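Local structure of type IV pilus assembly protein PilF (Thermus thermophilus HB8, 5OIU) at residues L273-V278 with R328-E333; R279-H284 with I378-E383; E120-G125 with L163-T168; N246-A251 with E333-D338. The protein is an AAA+ ATPase that forms a six-subunit assembly and probably uses ATP hydrolysis to power the assembly of type IV pili. All coordinates share one frame; numbering follows the deposited sequence.

Interaction 1. Residues L273-V278 with R328-E333; sequences LSQRLV and RYAIHE. With ATP (adenosine-5'-triphosphate), chain Q.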
# COMPACT_ATOMS: atom_id res chain seq x y z
N LEU C 273 -7.40 -13.50 -21.38
CA LEU C 273 -6.78 -13.56 -22.69
C LEU C 273 -6.31 -12.17 -23.06
O LEU C 273 -7.11 -11.23 -23.10
CB LEU C 273 -7.75 -14.08 -23.75
CG LEU C 273 -7.06 -14.06 -25.09
CD1 LEU C 273 -6.07 -15.21 -25.12
CD2 LEU C 273 -8.08 -14.21 -26.20
N SER C 274 -5.01 -12.03 -23.34
CA SER C 274 -4.43 -10.81 -23.88
C SER C 274 -4.02 -11.03 -25.32
O SER C 274 -3.46 -12.08 -25.65
CB SER C 274 -3.20 -10.37 -23.08
OG SER C 274 -2.88 -9.04 -23.42
N GLN C 275 -4.27 -10.05 -26.18
CA GLN C 275 -3.87 -10.30 -27.55
C GLN C 275 -3.38 -9.03 -28.26
O GLN C 275 -3.58 -7.90 -27.79
CB GLN C 275 -5.01 -10.96 -28.34
CG GLN C 275 -6.32 -10.20 -28.48
CD GLN C 275 -7.31 -10.99 -29.35
OE1 GLN C 275 -7.83 -12.03 -28.94
NE2 GLN C 275 -7.53 -10.51 -30.56
N ARG C 276 -2.71 -9.26 -29.39
CA ARG C 276 -2.22 -8.23 -30.29
C ARG C 276 -2.50 -8.65 -31.73
O ARG C 276 -2.58 -9.85 -32.05
CB ARG C 276 -0.71 -8.00 -30.14
CG ARG C 276 -0.28 -7.60 -28.78
CD ARG C 276 -0.94 -6.30 -28.38
NE ARG C 276 -0.22 -5.73 -27.25
CZ ARG C 276 -0.44 -6.10 -25.98
NH1 ARG C 276 -1.39 -7.00 -25.70
NH2 ARG C 276 0.28 -5.55 -25.01
N LEU C 277 -2.60 -7.67 -32.62
CA LEU C 277 -2.59 -7.96 -34.05
C LEU C 277 -1.23 -7.60 -34.66
O LEU C 277 -0.73 -6.48 -34.47
CB LEU C 277 -3.73 -7.20 -34.74
CG LEU C 277 -5.16 -7.61 -34.36
CD1 LEU C 277 -6.19 -6.94 -35.27
CD2 LEU C 277 -5.36 -9.12 -34.39
N VAL C 278 -0.61 -8.57 -35.34
CA VAL C 278 0.62 -8.35 -36.10
C VAL C 278 0.28 -8.40 -37.58
O VAL C 278 -0.69 -9.03 -38.00
CB VAL C 278 1.75 -9.36 -35.83
CG1 VAL C 278 2.12 -9.43 -34.37
CG2 VAL C 278 1.38 -10.72 -36.35
N ARG C 328 -3.75 -9.30 -41.38
CA ARG C 328 -3.27 -9.30 -40.01
C ARG C 328 -3.55 -10.67 -39.40
O ARG C 328 -4.33 -11.47 -39.94
CB ARG C 328 -3.92 -8.18 -39.19
CG ARG C 328 -3.96 -6.85 -39.93
CD ARG C 328 -4.92 -5.83 -39.31
NE ARG C 328 -4.27 -5.14 -38.20
CZ ARG C 328 -4.89 -4.32 -37.36
NH1 ARG C 328 -6.19 -4.08 -37.48
NH2 ARG C 328 -4.20 -3.76 -36.38
N TYR C 329 -2.87 -10.93 -38.28
CA TYR C 329 -2.91 -12.21 -37.59
C TYR C 329 -2.72 -11.95 -36.10
O TYR C 329 -2.01 -11.02 -35.72
CB TYR C 329 -1.83 -13.15 -38.12
CG TYR C 329 -2.08 -14.64 -37.97
CD1 TYR C 329 -1.78 -15.30 -36.79
CD2 TYR C 329 -2.55 -15.40 -39.05
CE1 TYR C 329 -1.96 -16.66 -36.67
CE2 TYR C 329 -2.73 -16.76 -38.93
CZ TYR C 329 -2.44 -17.39 -37.74
OH TYR C 329 -2.62 -18.76 -37.60
N ALA C 330 -3.37 -12.75 -35.28
CA ALA C 330 -3.39 -12.47 -33.85
C ALA C 330 -2.31 -13.29 -33.15
O ALA C 330 -1.96 -14.39 -33.59
CB ALA C 330 -4.75 -12.79 -33.25
N ILE C 331 -1.79 -12.73 -32.05
CA ILE C 331 -0.89 -13.42 -31.13
C ILE C 331 -1.49 -13.33 -29.73
O ILE C 331 -2.15 -12.35 -29.36
CB ILE C 331 0.54 -12.83 -31.19
CG1 ILE C 331 0.62 -11.46 -30.52
CG2 ILE C 331 1.00 -12.68 -32.63
CD1 ILE C 331 1.95 -10.79 -30.77
N HIS C 332 -1.24 -14.37 -28.92
CA HIS C 332 -2.05 -14.57 -27.74
C HIS C 332 -1.23 -14.82 -26.48
O HIS C 332 -0.14 -15.40 -26.52
CB HIS C 332 -2.99 -15.74 -27.93
CG HIS C 332 -3.90 -15.59 -29.11
ND1 HIS C 332 -3.75 -16.32 -30.27
CD2 HIS C 332 -4.99 -14.80 -29.30
CE1 HIS C 332 -4.70 -15.99 -31.12
NE2 HIS C 332 -5.47 -15.07 -30.55
N GLU C 333 -1.79 -14.39 -25.37
CA GLU C 333 -1.31 -14.72 -24.04
C GLU C 333 -2.52 -15.15 -23.21
O GLU C 333 -3.43 -14.34 -22.99
CB GLU C 333 -0.62 -13.52 -23.41
CG GLU C 333 0.23 -13.83 -22.24
CD GLU C 333 1.01 -12.63 -21.81
OE1 GLU C 333 0.40 -11.75 -21.14
OE2 GLU C 333 2.21 -12.54 -22.17
PG ATP Q . -11.79 -1.58 -29.81
O1G ATP Q . -10.56 -1.24 -28.97
O2G ATP Q . -12.95 -2.13 -29.01
O3G ATP Q . -12.23 -0.49 -30.76
PB ATP Q . -11.17 -4.28 -30.57
O1B ATP Q . -10.01 -4.47 -29.63
O2B ATP Q . -12.53 -4.85 -30.26
O3B ATP Q . -11.35 -2.71 -30.88
PA ATP Q . -11.86 -5.27 -33.12
O1A ATP Q . -12.49 -6.64 -33.01
O2A ATP Q . -12.76 -4.07 -33.25
O3A ATP Q . -10.77 -4.93 -31.99
O5' ATP Q . -10.94 -5.40 -34.43
C5' ATP Q . -10.18 -4.30 -34.93
C4' ATP Q . -9.85 -4.63 -36.38
O4' ATP Q . -8.99 -5.76 -36.46
C3' ATP Q . -11.13 -4.97 -37.13
O3' ATP Q . -10.99 -4.30 -38.40
C2' ATP Q . -11.10 -6.49 -37.20
O2' ATP Q . -11.83 -7.05 -38.31
C1' ATP Q . -9.60 -6.81 -37.22
N9 ATP Q . -9.27 -8.09 -36.57
C8 ATP Q . -9.67 -8.46 -35.33
N7 ATP Q . -9.19 -9.69 -35.01
C5 ATP Q . -8.47 -10.13 -36.05
C6 ATP Q . -7.70 -11.36 -36.36
N6 ATP Q . -7.61 -12.38 -35.47
N1 ATP Q . -7.08 -11.43 -37.55
C2 ATP Q . -7.16 -10.41 -38.44
N3 ATP Q . -7.84 -9.27 -38.23
C4 ATP Q . -8.51 -9.07 -37.07
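Leu277 projects from its strand between Arg328 and the nucleotide. Its CB lies 3.8 Å from Arg328 NH2. From there CG sits beside the backbone N and anti to the carbonyl carbon (chi1 -65°), and the two methyls part. CD1 is placed over the centre of one face of the Arg328 guanidinium, 3.6 Å from CZ, and also approaches the ATP ribose, with O4' at 3.3 Å. CD2 meets the adenine at C5 and packs 3.9 Å from Ala330 CB. Ala330 reaches the same base, its CB 3.6 Å from N6 of ATP. Behind these contacts, 273-278 and 328-333 run antiparallel in the mixed sheet of the P-loop ATPase core, where strand 269-281 is parallel to 143-148 on its other side. Six backbone hydrogen bonds join the hydrogen-bonded pairs Ser274-Glu333, Arg276-Ile331 and Val278-Tyr329. An alanine in place of Arg328 would probably leave Leu277 CD1 without the flat group it packs on and open a gap there. Further along the face that carries Leu277, Gln275 lies side by side with His332, their amide and ring planes 79° apart; the amide is held by Thr158 and by Ser153 of the P-loop, and the imidazole stacks on Phe126. On the other face the side chains of Val278 and Ile331 cross at about a right angle, Val278 CG1 3.9 Å from Ile331 CG2.

Interaction 2. Residues R279-H284 with I378-E383; sequences RRVCEH and ITTLEE. With ZN (zinc ion), chain S.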
# COMPACT_ATOMS: atom_id res chain seq x y z
N ARG C 279 1.11 -7.74 -38.37
CA ARG C 279 0.94 -7.75 -39.81
C ARG C 279 1.47 -9.05 -40.38
O ARG C 279 2.46 -9.62 -39.90
CB ARG C 279 1.63 -6.55 -40.45
CG ARG C 279 0.87 -5.27 -40.25
CD ARG C 279 1.44 -4.19 -41.12
NE ARG C 279 2.80 -3.88 -40.70
CZ ARG C 279 3.66 -3.15 -41.41
NH1 ARG C 279 3.32 -2.66 -42.60
NH2 ARG C 279 4.87 -2.92 -40.93
N ARG C 280 0.80 -9.52 -41.43
CA ARG C 280 0.99 -10.84 -41.99
C ARG C 280 1.85 -10.76 -43.24
O ARG C 280 1.55 -9.99 -44.16
CB ARG C 280 -0.37 -11.44 -42.30
CG ARG C 280 -0.34 -12.86 -42.71
CD ARG C 280 -1.73 -13.41 -42.69
NE ARG C 280 -1.71 -14.86 -42.81
CZ ARG C 280 -2.78 -15.63 -42.67
NH1 ARG C 280 -3.96 -15.07 -42.41
NH2 ARG C 280 -2.65 -16.94 -42.80
N VAL C 281 2.92 -11.56 -43.29
CA VAL C 281 3.84 -11.51 -44.43
C VAL C 281 3.11 -11.90 -45.71
O VAL C 281 2.40 -12.92 -45.76
CB VAL C 281 5.04 -12.44 -44.18
CG1 VAL C 281 5.88 -12.55 -45.44
CG2 VAL C 281 5.88 -11.95 -43.01
N CYS C 282 3.30 -11.10 -46.76
CA CYS C 282 2.77 -11.45 -48.08
C CYS C 282 3.26 -12.82 -48.53
O CYS C 282 4.42 -13.19 -48.32
CB CYS C 282 3.16 -10.39 -49.11
SG CYS C 282 2.77 -10.85 -50.85
N GLU C 283 2.37 -13.57 -49.17
CA GLU C 283 2.70 -14.95 -49.50
C GLU C 283 3.52 -15.07 -50.77
O GLU C 283 4.15 -16.12 -50.98
CB GLU C 283 1.43 -15.77 -49.66
CG GLU C 283 0.74 -16.06 -48.36
CD GLU C 283 1.50 -17.07 -47.51
OE1 GLU C 283 2.63 -17.46 -47.89
OE2 GLU C 283 0.94 -17.48 -46.47
N HIS C 284 3.55 -14.04 -51.61
CA HIS C 284 4.12 -14.13 -52.95
C HIS C 284 5.52 -13.55 -53.06
O HIS C 284 6.22 -13.85 -54.03
CB HIS C 284 3.19 -13.45 -53.96
CG HIS C 284 1.80 -14.01 -53.98
ND1 HIS C 284 0.68 -13.21 -54.06
CD2 HIS C 284 1.36 -15.29 -53.91
CE1 HIS C 284 -0.40 -13.98 -54.04
NE2 HIS C 284 -0.02 -15.24 -53.95
N ILE C 378 4.33 -16.65 -40.59
CA ILE C 378 3.09 -15.87 -40.55
C ILE C 378 3.40 -14.38 -40.48
O ILE C 378 2.72 -13.55 -41.10
CB ILE C 378 2.23 -16.33 -39.37
CG1 ILE C 378 1.83 -17.78 -39.58
CG2 ILE C 378 1.02 -15.46 -39.22
CD1 ILE C 378 1.53 -18.52 -38.32
N THR C 379 4.43 -14.01 -39.73
CA THR C 379 4.78 -12.61 -39.53
C THR C 379 6.30 -12.48 -39.47
O THR C 379 7.05 -13.46 -39.40
CB THR C 379 4.12 -12.05 -38.27
OG1 THR C 379 4.38 -10.66 -38.16
CG2 THR C 379 4.64 -12.76 -37.00
N THR C 380 6.76 -11.23 -39.52
CA THR C 380 8.16 -10.95 -39.27
C THR C 380 8.42 -10.91 -37.78
O THR C 380 7.51 -10.73 -36.97
CB THR C 380 8.56 -9.62 -39.88
OG1 THR C 380 7.93 -8.57 -39.13
CG2 THR C 380 8.14 -9.56 -41.33
N LEU C 381 9.68 -11.09 -37.42
CA LEU C 381 10.06 -10.90 -36.02
C LEU C 381 9.90 -9.44 -35.61
O LEU C 381 9.55 -9.16 -34.46
CB LEU C 381 11.48 -11.38 -35.79
CG LEU C 381 11.99 -11.14 -34.38
CD1 LEU C 381 11.41 -12.20 -33.45
CD2 LEU C 381 13.52 -11.11 -34.34
N GLU C 382 10.14 -8.50 -36.54
CA GLU C 382 10.01 -7.09 -36.20
C GLU C 382 8.59 -6.76 -35.76
O GLU C 382 8.38 -6.08 -34.75
CB GLU C 382 10.43 -6.20 -37.37
CG GLU C 382 11.95 -6.11 -37.57
CD GLU C 382 12.56 -7.40 -38.17
OE1 GLU C 382 11.89 -8.04 -39.00
OE2 GLU C 382 13.71 -7.76 -37.81
N GLU C 383 7.59 -7.25 -36.51
CA GLU C 383 6.20 -7.08 -36.11
C GLU C 383 5.98 -7.59 -34.69
O GLU C 383 5.37 -6.91 -33.87
CB GLU C 383 5.28 -7.82 -37.08
CG GLU C 383 4.89 -6.99 -38.26
CD GLU C 383 4.09 -5.77 -37.86
OE1 GLU C 383 3.04 -5.96 -37.22
OE2 GLU C 383 4.51 -4.63 -38.15
ZN ZN S . 4.36 -9.21 -51.71
O HOH W 1 6.90 -3.97 -38.53
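Arg279 lies across the side chain of Glu383, the two crossing at about a right angle with the guanidinium and carboxylate planes 76° apart. NE and NH2 both converge on Glu383 OE2, NE at 3.2 Å in a salt bridge, and the oxygen lies in the guanidinium plane. Relative to the carboxylate the approach is different: both nitrogens meet OE2 from above the same face of its plane. The other oxygen is used as well, since Arg279 N donates to Glu383 OE1 over 2.9 Å and Arg387 forms a salt bridge with that same atom. A bend in the glutamate at chi2 (-63°) turns CD back toward the strand.

Thr379 OG1 donates to Arg279 O over 2.8 Å, and Val281 N donates to Ile378 O at 3.0 Å, so polar links also join the strand to the turn ahead of the helix. Between the two backbones, Val281 CG2 packs 3.7 Å from Thr380 CG2. Thr380 is the N-cap of that helix: its OG1 accepts from Glu383 N at 3.0 Å, which fixes the start of the helix that carries the carboxylate.

Just beyond Val281, Cys282 SG binds the zinc ion at 2.4 Å together with Cys285 and Cys320, and Cys317 belongs to the same site. The contact thus joins the end of strand 269-281, where the chain enters the zinc site, to the start of helix 381-387, with Tyr325 of strand 325-326 against Arg279 and Glu383, Lys373 of helix 366-374 against Ile378, and Thr235 of a second subunit packing on Arg279.

Interaction 3. Residues E120-G125 with L163-T168; sequences EIEDLG and LKRIAT
Arg165 reaches from the last turn of its helix to two glutamates of the loop, and three salt-bridging hydrogen bonds hold its guanidinium. Glu122 is gripped end-on: NH1 donates to OE1 at 2.8 Å and NH2 to OE2 at 2.7 Å, each oxygen using its syn lone pair. NH2 gives a second bond, to Glu120 OE1 over 2.9 Å, and this oxygen accepts on its anti lone pair. NH2 is thus shared between two acidic side chains, and both carboxylates are nearly coplanar with the guanidinium, 9° off for Glu120 and 15° for Glu122. Ile121 CG1 covers one face of the guanidinium, 3.7 Å from CZ. The other oxygen of Glu120, OE2, lies 3.4 Å from Lys164 CE, while the amine of Lys164 is bound to the carbonyl of Ile118. An alanine in place of Arg165 would probably leave Glu120 and Glu122 without the positive charge they share and Ile121 without part of its packing. The arrangement is a surface salt-bridge network, joining the loop ahead of helix 128-138 to the C-terminal end of helix 155-166, the helix that begins at the P-loop of this nucleotide-binding fold.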
# COMPACT_ATOMS: atom_id res chain seq x y z
N GLU C 120 -15.29 -19.19 -36.89
CA GLU C 120 -15.26 -20.17 -35.82
C GLU C 120 -13.97 -20.02 -35.03
O GLU C 120 -12.95 -19.55 -35.55
CB GLU C 120 -15.39 -21.59 -36.39
CG GLU C 120 -16.77 -21.91 -37.02
CD GLU C 120 -17.95 -21.54 -36.11
OE1 GLU C 120 -17.96 -21.89 -34.90
OE2 GLU C 120 -18.89 -20.89 -36.63
N ILE C 121 -14.00 -20.44 -33.77
CA ILE C 121 -12.85 -20.22 -32.90
C ILE C 121 -11.59 -20.91 -33.42
O ILE C 121 -10.49 -20.59 -32.96
CB ILE C 121 -13.16 -20.68 -31.47
CG1 ILE C 121 -13.65 -22.12 -31.48
CG2 ILE C 121 -14.14 -19.73 -30.78
CD1 ILE C 121 -13.49 -22.76 -30.12
N GLU C 122 -11.72 -21.85 -34.35
CA GLU C 122 -10.58 -22.61 -34.85
C GLU C 122 -9.77 -21.84 -35.89
O GLU C 122 -8.65 -22.25 -36.20
CB GLU C 122 -11.04 -23.95 -35.43
CG GLU C 122 -11.49 -24.96 -34.36
CD GLU C 122 -12.96 -24.82 -33.97
OE1 GLU C 122 -13.37 -25.45 -32.96
OE2 GLU C 122 -13.71 -24.09 -34.67
N ASP C 123 -10.32 -20.75 -36.43
CA ASP C 123 -9.60 -19.86 -37.33
C ASP C 123 -9.23 -18.54 -36.65
O ASP C 123 -9.11 -17.51 -37.31
CB ASP C 123 -10.41 -19.56 -38.59
CG ASP C 123 -11.00 -20.81 -39.22
OD1 ASP C 123 -10.21 -21.72 -39.51
OD2 ASP C 123 -12.25 -20.88 -39.42
N LEU C 124 -9.07 -18.55 -35.33
CA LEU C 124 -8.68 -17.33 -34.62
C LEU C 124 -7.18 -17.16 -34.53
O LEU C 124 -6.74 -16.17 -33.95
CB LEU C 124 -9.25 -17.32 -33.20
CG LEU C 124 -10.68 -16.83 -33.06
CD1 LEU C 124 -11.13 -17.03 -31.62
CD2 LEU C 124 -10.76 -15.40 -33.47
N GLY C 125 -6.40 -18.11 -35.05
CA GLY C 125 -4.96 -18.03 -35.04
C GLY C 125 -4.24 -18.60 -33.83
O GLY C 125 -3.05 -18.32 -33.66
N LEU C 163 -18.74 -16.39 -28.50
CA LEU C 163 -20.19 -16.47 -28.44
C LEU C 163 -20.76 -17.30 -29.60
O LEU C 163 -21.75 -18.02 -29.42
CB LEU C 163 -20.79 -15.06 -28.45
CG LEU C 163 -20.49 -14.14 -27.25
CD1 LEU C 163 -21.37 -12.91 -27.28
CD2 LEU C 163 -20.62 -14.86 -25.89
N LYS C 164 -20.14 -17.24 -30.78
CA LYS C 164 -20.56 -18.09 -31.88
C LYS C 164 -20.52 -19.56 -31.49
O LYS C 164 -21.42 -20.33 -31.84
CB LYS C 164 -19.68 -17.85 -33.11
CG LYS C 164 -20.40 -18.01 -34.42
CD LYS C 164 -19.52 -17.54 -35.58
CE LYS C 164 -20.17 -17.78 -36.94
NZ LYS C 164 -20.11 -16.55 -37.79
N ARG C 165 -19.51 -19.97 -30.72
CA ARG C 165 -19.44 -21.37 -30.30
C ARG C 165 -20.42 -21.67 -29.17
O ARG C 165 -21.16 -22.64 -29.24
CB ARG C 165 -18.02 -21.73 -29.88
CG ARG C 165 -17.87 -23.19 -29.45
CD ARG C 165 -18.29 -24.19 -30.55
NE ARG C 165 -17.77 -23.85 -31.87
CZ ARG C 165 -16.57 -24.18 -32.33
NH1 ARG C 165 -15.75 -24.90 -31.58
NH2 ARG C 165 -16.19 -23.80 -33.54
N ILE C 166 -20.45 -20.84 -28.12
CA ILE C 166 -21.07 -21.28 -26.87
C ILE C 166 -22.51 -20.80 -26.67
O ILE C 166 -23.16 -21.28 -25.73
CB ILE C 166 -20.23 -20.86 -25.64
CG1 ILE C 166 -20.26 -19.33 -25.44
CG2 ILE C 166 -18.81 -21.41 -25.74
CD1 ILE C 166 -19.59 -18.85 -24.18
N ALA C 167 -23.03 -19.90 -27.50
CA ALA C 167 -24.41 -19.40 -27.32
C ALA C 167 -25.41 -20.31 -28.04
O ALA C 167 -26.05 -19.96 -29.03
CB ALA C 167 -24.52 -17.95 -27.76
N THR C 168 -25.57 -21.51 -27.50
CA THR C 168 -26.46 -22.50 -28.06
C THR C 168 -27.93 -22.18 -27.74
O THR C 168 -28.23 -21.47 -26.78
CB THR C 168 -26.05 -23.86 -27.51
OG1 THR C 168 -25.99 -23.78 -26.08
CG2 THR C 168 -24.68 -24.21 -28.04

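Interaction 4. Residues N246-A251 with E333-D338; sequences NDAAQA and ELLVVD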
# COMPACT_ATOMS: atom_id res chain seq x y z
N ASN C 246 -2.50 -3.99 -20.91
CA ASN C 246 -1.56 -4.39 -21.93
C ASN C 246 -0.96 -5.77 -21.67
O ASN C 246 0.01 -6.16 -22.33
CB ASN C 246 -0.48 -3.32 -22.09
CG ASN C 246 -0.84 -2.32 -23.20
OD1 ASN C 246 -1.88 -1.65 -23.11
ND2 ASN C 246 -0.02 -2.26 -24.26
N ASP C 247 -1.57 -6.55 -20.80
CA ASP C 247 -0.95 -7.76 -20.30
C ASP C 247 -2.02 -8.54 -19.54
O ASP C 247 -2.90 -7.93 -18.92
CB ASP C 247 0.24 -7.38 -19.41
CG ASP C 247 0.76 -8.52 -18.58
OD1 ASP C 247 1.44 -9.41 -19.15
OD2 ASP C 247 0.50 -8.52 -17.36
N ALA C 248 -1.95 -9.86 -19.60
CA ALA C 248 -3.01 -10.67 -19.01
C ALA C 248 -3.03 -10.55 -17.50
O ALA C 248 -4.07 -10.24 -16.90
CB ALA C 248 -2.85 -12.13 -19.42
N ALA C 249 -1.89 -10.81 -16.85
CA ALA C 249 -1.82 -10.70 -15.40
C ALA C 249 -2.31 -9.34 -14.93
O ALA C 249 -3.01 -9.23 -13.92
CB ALA C 249 -0.39 -10.96 -14.93
N GLN C 250 -2.00 -8.30 -15.71
CA GLN C 250 -2.41 -6.95 -15.36
C GLN C 250 -3.92 -6.84 -15.17
O GLN C 250 -4.40 -6.02 -14.38
CB GLN C 250 -1.92 -5.99 -16.44
CG GLN C 250 -1.54 -4.59 -15.97
CD GLN C 250 -0.27 -4.57 -15.13
OE1 GLN C 250 0.79 -5.00 -15.59
NE2 GLN C 250 -0.38 -4.05 -13.89
N ALA C 251 -4.70 -7.66 -15.88
CA ALA C 251 -6.15 -7.58 -15.74
C ALA C 251 -6.59 -7.84 -14.30
O ALA C 251 -7.52 -7.20 -13.80
CB ALA C 251 -6.81 -8.56 -16.70
N GLU C 333 -1.79 -14.39 -25.37
CA GLU C 333 -1.31 -14.72 -24.04
C GLU C 333 -2.52 -15.15 -23.21
O GLU C 333 -3.43 -14.34 -22.99
CB GLU C 333 -0.62 -13.52 -23.41
CG GLU C 333 0.23 -13.83 -22.24
CD GLU C 333 1.01 -12.63 -21.81
OE1 GLU C 333 0.40 -11.75 -21.14
OE2 GLU C 333 2.21 -12.54 -22.17
N LEU C 334 -2.54 -16.42 -22.77
CA LEU C 334 -3.72 -17.01 -22.12
C LEU C 334 -3.38 -17.45 -20.70
O LEU C 334 -2.76 -18.50 -20.48
CB LEU C 334 -4.29 -18.19 -22.91
CG LEU C 334 -5.46 -18.93 -22.24
CD1 LEU C 334 -6.63 -18.03 -21.88
CD2 LEU C 334 -5.97 -20.11 -23.09
N LEU C 335 -3.82 -16.64 -19.74
CA LEU C 335 -3.64 -16.91 -18.32
C LEU C 335 -4.86 -17.69 -17.84
O LEU C 335 -5.95 -17.12 -17.70
CB LEU C 335 -3.49 -15.60 -17.55
CG LEU C 335 -3.01 -15.67 -16.10
CD1 LEU C 335 -2.49 -14.32 -15.66
CD2 LEU C 335 -4.11 -16.11 -15.15
N VAL C 336 -4.67 -19.00 -17.61
CA VAL C 336 -5.70 -19.88 -17.07
C VAL C 336 -5.50 -19.99 -15.56
O VAL C 336 -4.42 -20.36 -15.09
CB VAL C 336 -5.67 -21.27 -17.74
CG1 VAL C 336 -6.79 -22.15 -17.20
CG2 VAL C 336 -5.78 -21.14 -19.23
N VAL C 337 -6.55 -19.67 -14.81
CA VAL C 337 -6.46 -19.53 -13.36
C VAL C 337 -6.57 -20.90 -12.70
O VAL C 337 -7.52 -21.65 -12.95
CB VAL C 337 -7.57 -18.59 -12.86
CG1 VAL C 337 -7.59 -18.54 -11.34
CG2 VAL C 337 -7.38 -17.20 -13.46
N ASP C 338 -5.60 -21.23 -11.84
CA ASP C 338 -5.63 -22.45 -11.04
C ASP C 338 -5.55 -22.08 -9.56
O ASP C 338 -5.68 -20.92 -9.18
CB ASP C 338 -4.52 -23.42 -11.42
CG ASP C 338 -3.16 -22.75 -11.44
OD1 ASP C 338 -2.79 -22.09 -10.44
OD2 ASP C 338 -2.47 -22.90 -12.48
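Glu333 and Ala248 meet through a weak hydrogen bond, Ala248 N to Glu333 OE1 at 3.4 Å, made at the first turn of helix 248-257. The glutamate reaches it in an outstretched form: CG is anti to the backbone N (chi1 -164°) and CD continues the line (chi2 172°), away from the strand. Its other oxygen, OE2, accepts from Leu366 N.

Asp247, the N-cap residue, also carries its CG anti to the backbone N, and its OD2 receives Gln250 N at 3.0 Å in a capping bond. The second oxygen, OD1, faces Glu333 OE1 at 3.2 Å, a close approach of like charges rather than a hydrogen bond. The carboxylate planes stand 82° apart, so the groups do not lie flat against each other.

Two residues further along the strand, Leu335 points toward the same helix. Its CB lies 4.0 Å from Ala248 CB, and CD1 rests 3.7 Å from Ala249 CA. The small alanine side chains let the helix start sit close to the strand, and Ile354 and Ala358 of helix 351-360 also pack on Leu335.

With both acids buried, their mutual repulsion is probably offset by Lys355, which forms a salt bridge with Asp247 OD1, and by the N-terminal end of helix 248-257; the closeness might also raise the affinity of one carboxylate for a proton.

Interactions 1 and 4 are buried, interaction 2 is partly buried and interaction 3 lies at the surface. Strand 269-281 serves both interaction 1 and interaction 2, first as a sheet partner beside the nucleotide and then, toward the zinc site, packing and hydrogen-bonding with the start of helix 381-387. Strand 328-336 is likewise common to interactions 1 and 4, with Glu333 belonging to both. Regular backbone pairing dominates in the core sheet, whereas interaction 3 rests mainly on charged side chains and interaction 2 mixes a salt bridge with backbone and threonine hydrogen bonds; interaction 4 combines apolar packing with two close acids. Interactions 1 and 3 touch where His332 CE1 lies 3.5 Å from Leu124 O.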